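Local coordinates for protein beta-galactosidase (Trichoderma reesei, PDB 3OG2) that probably hydrolyses terminal non-reducing beta-D-galactose residues of beta-D-galactosides, as a glycoprotein of glycoside hydrolase family 35 with a TIM-barrel domain, at residues Gly137-Asp142 with Ser797-Arg802; Asp449-Val454 with Ala489-Glu494; Thr691-Lys696 with Ser700-Asp705. All coordinates share one frame; numbering follows the deposited sequence. Where two conformers were deposited one is given.

Contacts 1 and 3 are neighbours, their centres about 12 Å apart, whereas contact 2 lies on the opposite side of the chain's centre, its centre about 52 Å from that of contact 1 and 61 Å from that of contact 3. Contact 1 is buried and joins a TIM-barrel loop to the loop running into strand 803-811; contact 3, partly buried, folds one loop of the second all-beta domain back on itself. These two touch directly, through Pro801 on Tyr702 and from Arg802 O to Gly703 N. Contact 2, also buried, joins the starts of two non-adjacent strands in domain 2. Its chemistry is ionic, while contacts 1 and 3 each pair one hydrogen bond to a backbone carbonyl with leucine packing.

Contact 1 (Gly137-Asp142 with Ser797-Arg802); sequences GKLRTD and SMKAPR
The ammonium group of Lys799 is gripped by several groups: NZ donates to Gly137 O at 2.8 Å, gives a second hydrogen bond to the carbonyl of Val135 and forms a salt bridge with Asp796. The bond to Gly137 does not follow a lone pair, because NZ stands above the carbonyl plane, 49° out of it. Lys799 gets there with an essentially straight chain beyond CG, which passes obliquely across Leu139 and touches it mainly through CE. Leu139 CD2 meets Lys799 CE at 3.7 Å, and Leu139 CG is almost as near to Lys799 CE. The other methyl, CD1, meets the sulfur of Met798 at 3.8 Å; these two side chains cross at about a right angle. The chain of Met798 bends at chi2 (-95°), which brings SD to that methyl. Lys138 to Thr141 form a type II beta turn, with Thr141 OG1 donating back to Lys138 O at 2.7 Å, across the ends of the turn. Asp796, which pairs with the lysine, also accepts from Leu139 N and thus serves both sides of the contact. The turn belongs to the loop that follows strand 110-116 and leads into helix 144-163, whose Tyr146 packs on Leu139. Across from it, the 3-10 segment 797-799 precedes strand 803-811, with Ala800 resting on Gln733 of strand 726-733, so the contact ties the TIM-barrel domain to a later all-beta part.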
loop_
_atom_site.group_PDB
_atom_site.type_symbol
_atom_site.label_atom_id
_atom_site.label_comp_id
_atom_site.label_asym_id
_atom_site.label_seq_id
_atom_site.Cartn_x
_atom_site.Cartn_y
_atom_site.Cartn_z
ATOM N N GLY A 137 -9.989 4.448 -30.066
ATOM C CA GLY A 137 -10.767 5.481 -29.369
ATOM C C GLY A 137 -10.112 5.956 -28.095
ATOM O O GLY A 137 -9.225 5.307 -27.510
ATOM N N LYS A 138 -10.606 7.110 -27.623
ATOM C CA LYS A 138 -10.057 7.657 -26.396
ATOM C C LYS A 138 -10.452 6.833 -25.162
ATOM O O LYS A 138 -11.628 6.473 -24.941
ATOM C CB LYS A 138 -10.536 9.101 -26.187
ATOM C CG LYS A 138 -10.123 10.036 -27.312
ATOM C CD LYS A 138 -8.672 10.454 -27.178
ATOM C CE LYS A 138 -8.304 11.517 -28.204
ATOM N NZ LYS A 138 -9.433 12.439 -28.511
ATOM N N LEU A 139 -9.441 6.558 -24.343
ATOM C CA LEU A 139 -9.665 5.736 -23.164
ATOM C C LEU A 139 -10.460 6.488 -22.120
ATOM O O LEU A 139 -10.349 7.735 -22.016
ATOM C CB LEU A 139 -8.311 5.277 -22.570
ATOM C CG LEU A 139 -7.362 4.650 -23.596
ATOM C CD1 LEU A 139 -6.016 4.323 -22.971
ATOM C CD2 LEU A 139 -7.949 3.442 -24.318
ATOM N N ARG A 140 -11.272 5.772 -21.332
ATOM C CA ARG A 140 -12.083 6.354 -20.262
ATOM C C ARG A 140 -13.100 7.326 -20.859
ATOM O O ARG A 140 -13.472 8.308 -20.222
ATOM C CB ARG A 140 -11.269 7.073 -19.172
ATOM C CG ARG A 140 -10.218 6.107 -18.561
ATOM C CD ARG A 140 -9.328 6.818 -17.566
ATOM N NE ARG A 140 -10.137 7.166 -16.360
ATOM C CZ ARG A 140 -9.724 8.084 -15.467
ATOM N NH1 ARG A 140 -8.565 8.733 -15.653
ATOM N NH2 ARG A 140 -10.500 8.335 -14.435
ATOM N N THR A 141 -13.581 7.002 -22.053
ATOM C CA THR A 141 -14.737 7.702 -22.647
ATOM C C THR A 141 -15.723 6.671 -23.156
ATOM O O THR A 141 -15.425 5.466 -23.113
ATOM C CB THR A 141 -14.330 8.600 -23.813
ATOM O OG1 THR A 141 -14.013 7.805 -24.966
ATOM C CG2 THR A 141 -13.148 9.500 -23.464
ATOM N N ASP A 142 -16.859 7.147 -23.686
ATOM C CA ASP A 142 -17.766 6.112 -24.251
ATOM C C ASP A 142 -17.447 5.774 -25.702
ATOM O O ASP A 142 -18.336 5.188 -26.343
ATOM C CB ASP A 142 -19.233 6.476 -24.031
ATOM C CG ASP A 142 -19.583 7.864 -24.531
ATOM O OD1 ASP A 142 -18.693 8.670 -24.796
ATOM O OD2 ASP A 142 -20.828 8.055 -24.627
ATOM N N SER A 797 -2.474 9.200 -22.462
ATOM C CA SER A 797 -1.074 9.018 -22.116
ATOM C C SER A 797 -0.642 7.593 -21.877
ATOM O O SER A 797 0.553 7.275 -22.049
ATOM C CB SER A 797 -0.762 9.846 -20.847
ATOM O OG SER A 797 -1.684 9.540 -19.815
ATOM N N MET A 798 -1.566 6.696 -21.517
ATOM C CA MET A 798 -1.159 5.269 -21.374
ATOM C C MET A 798 -0.716 4.687 -22.710
ATOM O O MET A 798 -0.003 3.681 -22.742
ATOM C CB MET A 798 -2.339 4.522 -20.739
ATOM C CG MET A 798 -2.138 3.005 -20.757
ATOM S SD MET A 798 -2.949 2.293 -22.235
ATOM C CE MET A 798 -2.131 0.682 -22.219
ATOM N N LYS A 799 -1.134 5.321 -23.831
ATOM C CA LYS A 799 -0.753 4.799 -25.144
ATOM C C LYS A 799 0.657 5.191 -25.539
ATOM O O LYS A 799 1.055 4.842 -26.660
ATOM C CB LYS A 799 -1.760 5.291 -26.215
ATOM C CG LYS A 799 -3.173 4.731 -25.958
ATOM C CD LYS A 799 -4.086 5.135 -27.127
ATOM C CE LYS A 799 -5.503 4.622 -26.883
ATOM N NZ LYS A 799 -6.439 5.275 -27.876
ATOM N N ALA A 800 1.430 5.886 -24.682
ATOM C CA ALA A 800 2.818 6.185 -25.059
ATOM C C ALA A 800 3.558 4.890 -25.384
ATOM O O ALA A 800 3.615 4.013 -24.518
ATOM C CB ALA A 800 3.520 6.916 -23.935
ATOM N N PRO A 801 4.067 4.711 -26.580
ATOM C CA PRO A 801 4.655 3.408 -26.935
ATOM C C PRO A 801 5.994 3.156 -26.274
ATOM O O PRO A 801 6.650 4.043 -25.700
ATOM C CB PRO A 801 4.774 3.466 -28.455
ATOM C CG PRO A 801 4.706 4.868 -28.817
ATOM C CD PRO A 801 3.935 5.619 -27.722
ATOM N N ARG A 802 6.401 1.908 -26.423
ATOM C CA ARG A 802 7.742 1.493 -25.968
ATOM C C ARG A 802 8.451 0.925 -27.162
ATOM O O ARG A 802 7.857 0.091 -27.903
ATOM C CB ARG A 802 7.661 0.434 -24.875
ATOM C CG ARG A 802 6.835 0.959 -23.683
ATOM C CD ARG A 802 7.636 2.006 -22.930
ATOM N NE ARG A 802 6.997 2.586 -21.755
ATOM C CZ ARG A 802 6.528 3.850 -21.725
ATOM N NH1 ARG A 802 6.535 4.627 -22.801
ATOM N NH2 ARG A 802 6.042 4.287 -20.578
#

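Contact 2 (Asp449-Val454 with Ala489-Glu494); sequences DSKIHV and AQELHE
Lys451 CD comes up at the edge of the His493 ring, near its plane, 4.3 Å from CE1. At the edge of the same ring and in its plane lies Glu491 OE1, to which His493 NE2 donates at 2.8 Å. This bond is nearly straight, with an N-H...O angle of 173°, and uses the anti lone pair of OE1. The syn side of Glu491 OE1 is left to Lys451, whose NZ approaches at 2.8 Å in a salt bridge and makes a weak second bond to OE2. Lys451 and Glu491 reach toward each other from opposite directions. Bends at chi2 and chi4 (-93°) in the lysine chain turn NZ to Glu491 while it also bonds Asp449 OD2, at 3.0 Å. The two carboxylates, their planes 33° apart, bring Asp449 OD2 and Glu491 OE2 to 3.9 Å, with a water bound to both. Asp449 has a second positive partner in Arg552, and His493 ND1 is paired with Thr468, which helps fix the ring. The contact joins the starts of strands 450-459 and 492-497, with Asp449 and Glu491 just ahead of them; strand 462-467 runs between the two in their antiparallel sheet, and side chains and a bridging water make this link. The surrounding carboxylates probably keep Lys451 protonated, and the anionic neighbour may also raise the proton affinity of His493.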
loop_
_atom_site.group_PDB
_atom_site.type_symbol
_atom_site.label_atom_id
_atom_site.label_comp_id
_atom_site.label_asym_id
_atom_site.label_seq_id
_atom_site.Cartn_x
_atom_site.Cartn_y
_atom_site.Cartn_z
ATOM N N ASP A 449 1.098 18.495 17.316
ATOM C CA ASP A 449 0.119 17.624 17.986
ATOM C C ASP A 449 -1.263 18.215 17.806
ATOM O O ASP A 449 -1.430 19.420 17.581
ATOM C CB ASP A 449 0.483 17.437 19.463
ATOM C CG ASP A 449 -0.212 16.234 20.044
ATOM O OD1 ASP A 449 -0.868 15.400 19.341
ATOM O OD2 ASP A 449 -0.193 16.061 21.300
ATOM N N SER A 450 -2.248 17.352 17.902
ATOM C CA SER A 450 -3.669 17.760 17.915
ATOM C C SER A 450 -4.393 16.818 18.865
ATOM O O SER A 450 -4.048 15.652 18.969
ATOM C CB SER A 450 -4.221 17.650 16.500
ATOM O OG SER A 450 -5.599 17.955 16.460
ATOM N N LYS A 451 -5.388 17.342 19.577
ATOM C CA LYS A 451 -6.090 16.537 20.566
ATOM C C LYS A 451 -7.569 16.616 20.332
ATOM O O LYS A 451 -8.024 17.626 19.819
ATOM C CB LYS A 451 -5.811 17.040 21.990
ATOM C CG LYS A 451 -4.315 16.811 22.284
ATOM C CD LYS A 451 -4.014 16.484 23.718
ATOM C CE LYS A 451 -2.509 16.644 23.927
ATOM N NZ LYS A 451 -1.849 15.319 23.718
ATOM N N ILE A 452 -8.278 15.593 20.755
ATOM C CA ILE A 452 -9.724 15.627 20.837
ATOM C C ILE A 452 -10.106 15.617 22.316
ATOM O O ILE A 452 -9.827 14.690 23.063
ATOM C CB ILE A 452 -10.389 14.469 20.079
ATOM C CG1 ILE A 452 -9.592 14.168 18.805
ATOM C CG2 ILE A 452 -11.868 14.768 19.842
ATOM C CD1 ILE A 452 -10.357 14.147 17.495
ATOM N N HIS A 453 -10.754 16.715 22.750
ATOM C CA HIS A 453 -11.341 16.796 24.088
ATOM C C HIS A 453 -12.818 16.452 23.959
ATOM O O HIS A 453 -13.408 16.654 22.892
ATOM C CB HIS A 453 -11.169 18.165 24.709
ATOM C CG HIS A 453 -9.751 18.637 24.770
ATOM N ND1 HIS A 453 -8.667 17.816 25.065
ATOM C CD2 HIS A 453 -9.219 19.855 24.603
ATOM C CE1 HIS A 453 -7.536 18.538 25.062
ATOM N NE2 HIS A 453 -7.854 19.788 24.770
ATOM N N VAL A 454 -13.430 15.914 25.015
ATOM C CA VAL A 454 -14.831 15.526 24.940
ATOM C C VAL A 454 -15.632 16.064 26.112
ATOM O O VAL A 454 -15.112 16.319 27.194
ATOM C CB VAL A 454 -14.993 13.978 24.905
ATOM C CG1 VAL A 454 -14.342 13.377 23.656
ATOM C CG2 VAL A 454 -14.402 13.309 26.129
ATOM N N ALA A 489 3.639 12.832 27.344
ATOM C CA ALA A 489 4.396 13.012 28.599
ATOM C C ALA A 489 4.486 14.471 29.038
ATOM O O ALA A 489 4.665 15.384 28.228
ATOM C CB ALA A 489 5.795 12.451 28.420
ATOM N N GLN A 490 4.352 14.650 30.364
ATOM C CA GLN A 490 4.433 15.951 31.041
ATOM C C GLN A 490 3.183 16.812 30.791
ATOM O O GLN A 490 3.150 17.980 31.262
ATOM C CB GLN A 490 5.698 16.753 30.690
ATOM C CG GLN A 490 6.913 15.998 31.240
ATOM C CD GLN A 490 6.488 15.256 32.503
ATOM O OE1 GLN A 490 5.908 15.860 33.413
ATOM N NE2 GLN A 490 6.760 13.953 32.543
ATOM N N GLU A 491 2.168 16.326 30.089
ATOM C CA GLU A 491 0.915 17.109 29.935
ATOM C C GLU A 491 0.034 16.955 31.153
ATOM O O GLU A 491 -0.183 15.820 31.650
ATOM C CB GLU A 491 0.163 16.625 28.717
ATOM C CG GLU A 491 0.741 16.964 27.347
ATOM C CD GLU A 491 0.059 16.168 26.230
ATOM O OE1 GLU A 491 -1.014 15.550 26.417
ATOM O OE2 GLU A 491 0.665 16.157 25.113
ATOM N N LEU A 492 -0.495 18.069 31.665
ATOM C CA LEU A 492 -1.505 18.018 32.700
ATOM C C LEU A 492 -2.855 17.787 32.046
ATOM O O LEU A 492 -3.170 18.474 31.072
ATOM C CB LEU A 492 -1.593 19.315 33.482
ATOM C CG LEU A 492 -2.649 19.427 34.597
ATOM C CD1 LEU A 492 -2.344 18.508 35.776
ATOM C CD2 LEU A 492 -2.733 20.872 35.122
ATOM N N HIS A 493 -3.617 16.851 32.591
ATOM C CA HIS A 493 -4.966 16.586 32.087
ATOM C C HIS A 493 -5.967 16.522 33.221
ATOM O O HIS A 493 -5.607 16.309 34.390
ATOM C CB HIS A 493 -4.990 15.227 31.349
ATOM C CG HIS A 493 -4.337 15.421 30.006
ATOM N ND1 HIS A 493 -5.028 16.135 29.044
ATOM C CD2 HIS A 493 -3.136 15.101 29.480
ATOM C CE1 HIS A 493 -4.261 16.203 27.958
ATOM N NE2 HIS A 493 -3.130 15.586 28.233
ATOM N N GLU A 494 -7.239 16.767 32.871
ATOM C CA GLU A 494 -8.299 16.676 33.875
ATOM C C GLU A 494 -9.521 16.017 33.249
ATOM O O GLU A 494 -9.808 16.267 32.055
ATOM C CB GLU A 494 -8.589 18.091 34.401
ATOM C CG GLU A 494 -9.514 18.018 35.610
ATOM C CD GLU A 494 -9.820 19.440 36.080
ATOM O OE1 GLU A 494 -8.973 20.038 36.800
ATOM O OE2 GLU A 494 -10.896 19.939 35.635
HETATM O O HOH W 1 0.410 17.968 23.135
#

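Contact 3 (Thr691-Lys696 with Ser700-Asp705); sequences TYAPLK and SLYGSD
Tyr702 reaches the 691-696 loop with its hydroxyl, OH donating to Ala693 O at 2.6 Å. The oxygen of Ala693 lies at the ring edge, in its plane, but the hydroxyl stands 44° out of the carbonyl plane. With CG anti to the carbonyl carbon and beside the backbone N (chi1 -61°), Tyr702 carries its ring toward 691-696, where it and Leu695 slide past each other in opposite directions. A methyl of Leu695 covers one face: CD2 sits 4.0 Å from the centroid of the Tyr702 ring, 29° off its normal, a CH-pi contact. The other methyl, CD1, comes to within 3.8 Å of Ser700 N. Ser700 OG accepts from Tyr702 N in an ST turn and donates to Asp705 OD2 at 2.7 Å. A water links Tyr702 OH to Lys696 N. Replacing Tyr702 with a phenylalanine would keep the ring against Leu695 CD2 but would probably leave Ala693 O and the bridging water without their hydroxyl partner. Both halves belong to the loop between strands 663-666 and 713-720; strand 803-811 packs against it, Leu805 touching Tyr702 and Ile804 touching Leu701.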
loop_
_atom_site.group_PDB
_atom_site.type_symbol
_atom_site.label_atom_id
_atom_site.label_comp_id
_atom_site.label_asym_id
_atom_site.label_seq_id
_atom_site.Cartn_x
_atom_site.Cartn_y
_atom_site.Cartn_z
ATOM N N THR A 691 -3.342 5.906 -31.849
ATOM C CA THR A 691 -3.750 7.225 -32.279
ATOM C C THR A 691 -3.044 8.283 -31.465
ATOM O O THR A 691 -3.102 9.480 -31.803
ATOM C CB THR A 691 -5.284 7.343 -32.119
ATOM O OG1 THR A 691 -5.698 6.813 -30.832
ATOM C CG2 THR A 691 -6.007 6.544 -33.205
ATOM N N TYR A 692 -2.351 7.938 -30.387
ATOM C CA TYR A 692 -1.653 8.908 -29.552
ATOM C C TYR A 692 -0.264 9.221 -30.094
ATOM O O TYR A 692 0.226 10.325 -29.892
ATOM C CB TYR A 692 -1.479 8.306 -28.178
ATOM C CG TYR A 692 -0.844 9.147 -27.120
ATOM C CD1 TYR A 692 -1.500 10.227 -26.559
ATOM C CD2 TYR A 692 0.426 8.883 -26.658
ATOM C CE1 TYR A 692 -0.920 11.007 -25.585
ATOM C CE2 TYR A 692 1.033 9.631 -25.682
ATOM C CZ TYR A 692 0.350 10.695 -25.150
ATOM O OH TYR A 692 0.950 11.460 -24.163
ATOM N N ALA A 693 0.379 8.279 -30.757
ATOM C CA ALA A 693 1.719 8.443 -31.290
ATOM C C ALA A 693 1.728 7.958 -32.739
ATOM O O ALA A 693 2.195 6.859 -33.017
ATOM C CB ALA A 693 2.754 7.673 -30.450
ATOM N N PRO A 694 1.224 8.749 -33.660
ATOM C CA PRO A 694 1.190 8.353 -35.082
ATOM C C PRO A 694 2.578 7.963 -35.548
ATOM O O PRO A 694 3.617 8.507 -35.156
ATOM C CB PRO A 694 0.725 9.633 -35.781
ATOM C CG PRO A 694 0.036 10.445 -34.746
ATOM C CD PRO A 694 0.613 10.089 -33.417
ATOM N N LEU A 695 2.640 6.974 -36.451
ATOM C CA LEU A 695 3.952 6.461 -36.835
ATOM C C LEU A 695 4.782 7.509 -37.565
ATOM O O LEU A 695 4.274 8.183 -38.465
ATOM C CB LEU A 695 3.787 5.261 -37.781
ATOM C CG LEU A 695 3.267 3.991 -37.107
ATOM C CD1 LEU A 695 3.219 2.863 -38.148
ATOM C CD2 LEU A 695 4.127 3.625 -35.903
ATOM N N LYS A 696 6.041 7.580 -37.221
ATOM C CA LYS A 696 7.052 8.337 -37.945
ATOM C C LYS A 696 7.913 7.439 -38.836
ATOM O O LYS A 696 8.677 7.880 -39.667
ATOM C CB LYS A 696 7.919 9.078 -36.939
ATOM C CG LYS A 696 7.081 10.051 -36.101
ATOM C CD LYS A 696 7.982 10.839 -35.145
ATOM C CE LYS A 696 7.241 12.034 -34.525
ATOM N NZ LYS A 696 8.073 12.817 -33.592
ATOM N N SER A 700 5.675 -0.067 -37.789
ATOM C CA SER A 700 5.614 0.139 -36.346
ATOM C C SER A 700 6.766 -0.572 -35.649
ATOM O O SER A 700 7.018 -1.764 -35.897
ATOM C CB SER A 700 4.291 -0.441 -35.809
ATOM O OG SER A 700 4.324 -0.255 -34.391
ATOM N N LEU A 701 7.406 0.146 -34.741
ATOM C CA LEU A 701 8.397 -0.431 -33.821
ATOM C C LEU A 701 7.969 -0.199 -32.392
ATOM O O LEU A 701 8.797 0.004 -31.502
ATOM C CB LEU A 701 9.779 0.161 -34.139
ATOM C CG LEU A 701 10.244 -0.151 -35.576
ATOM C CD1 LEU A 701 11.506 0.649 -35.874
ATOM C CD2 LEU A 701 10.507 -1.617 -35.808
ATOM N N TYR A 702 6.653 -0.257 -32.187
ATOM C CA TYR A 702 6.047 -0.116 -30.857
ATOM C C TYR A 702 5.793 -1.505 -30.301
ATOM O O TYR A 702 5.040 -2.286 -30.932
ATOM C CB TYR A 702 4.710 0.615 -30.957
ATOM C CG TYR A 702 4.765 2.019 -31.500
ATOM C CD1 TYR A 702 5.943 2.763 -31.643
ATOM C CD2 TYR A 702 3.549 2.593 -31.858
ATOM C CE1 TYR A 702 5.893 4.066 -32.140
ATOM C CE2 TYR A 702 3.510 3.919 -32.344
ATOM C CZ TYR A 702 4.669 4.633 -32.478
ATOM O OH TYR A 702 4.659 5.924 -32.982
ATOM N N GLY A 703 6.346 -1.858 -29.132
ATOM C CA GLY A 703 6.162 -3.204 -28.629
ATOM C C GLY A 703 4.710 -3.654 -28.537
ATOM O O GLY A 703 4.348 -4.791 -28.890
ATOM N N SER A 704 3.829 -2.747 -28.053
ATOM C CA SER A 704 2.459 -3.199 -27.792
ATOM C C SER A 704 1.723 -3.462 -29.090
ATOM O O SER A 704 0.705 -4.203 -29.050
ATOM C CB SER A 704 1.675 -2.167 -26.964
ATOM O OG SER A 704 2.149 -2.168 -25.611
ATOM N N ASP A 705 2.173 -2.917 -30.209
ATOM C CA ASP A 705 1.506 -3.201 -31.474
ATOM C C ASP A 705 1.712 -4.640 -31.866
ATOM O O ASP A 705 0.933 -5.151 -32.701
ATOM C CB ASP A 705 2.027 -2.329 -32.600
ATOM C CG ASP A 705 1.407 -0.911 -32.583
ATOM O OD1 ASP A 705 0.517 -0.629 -31.752
ATOM O OD2 ASP A 705 1.819 -0.097 -33.457
HETATM O O HOH W 2 6.902 5.854 -35.159
#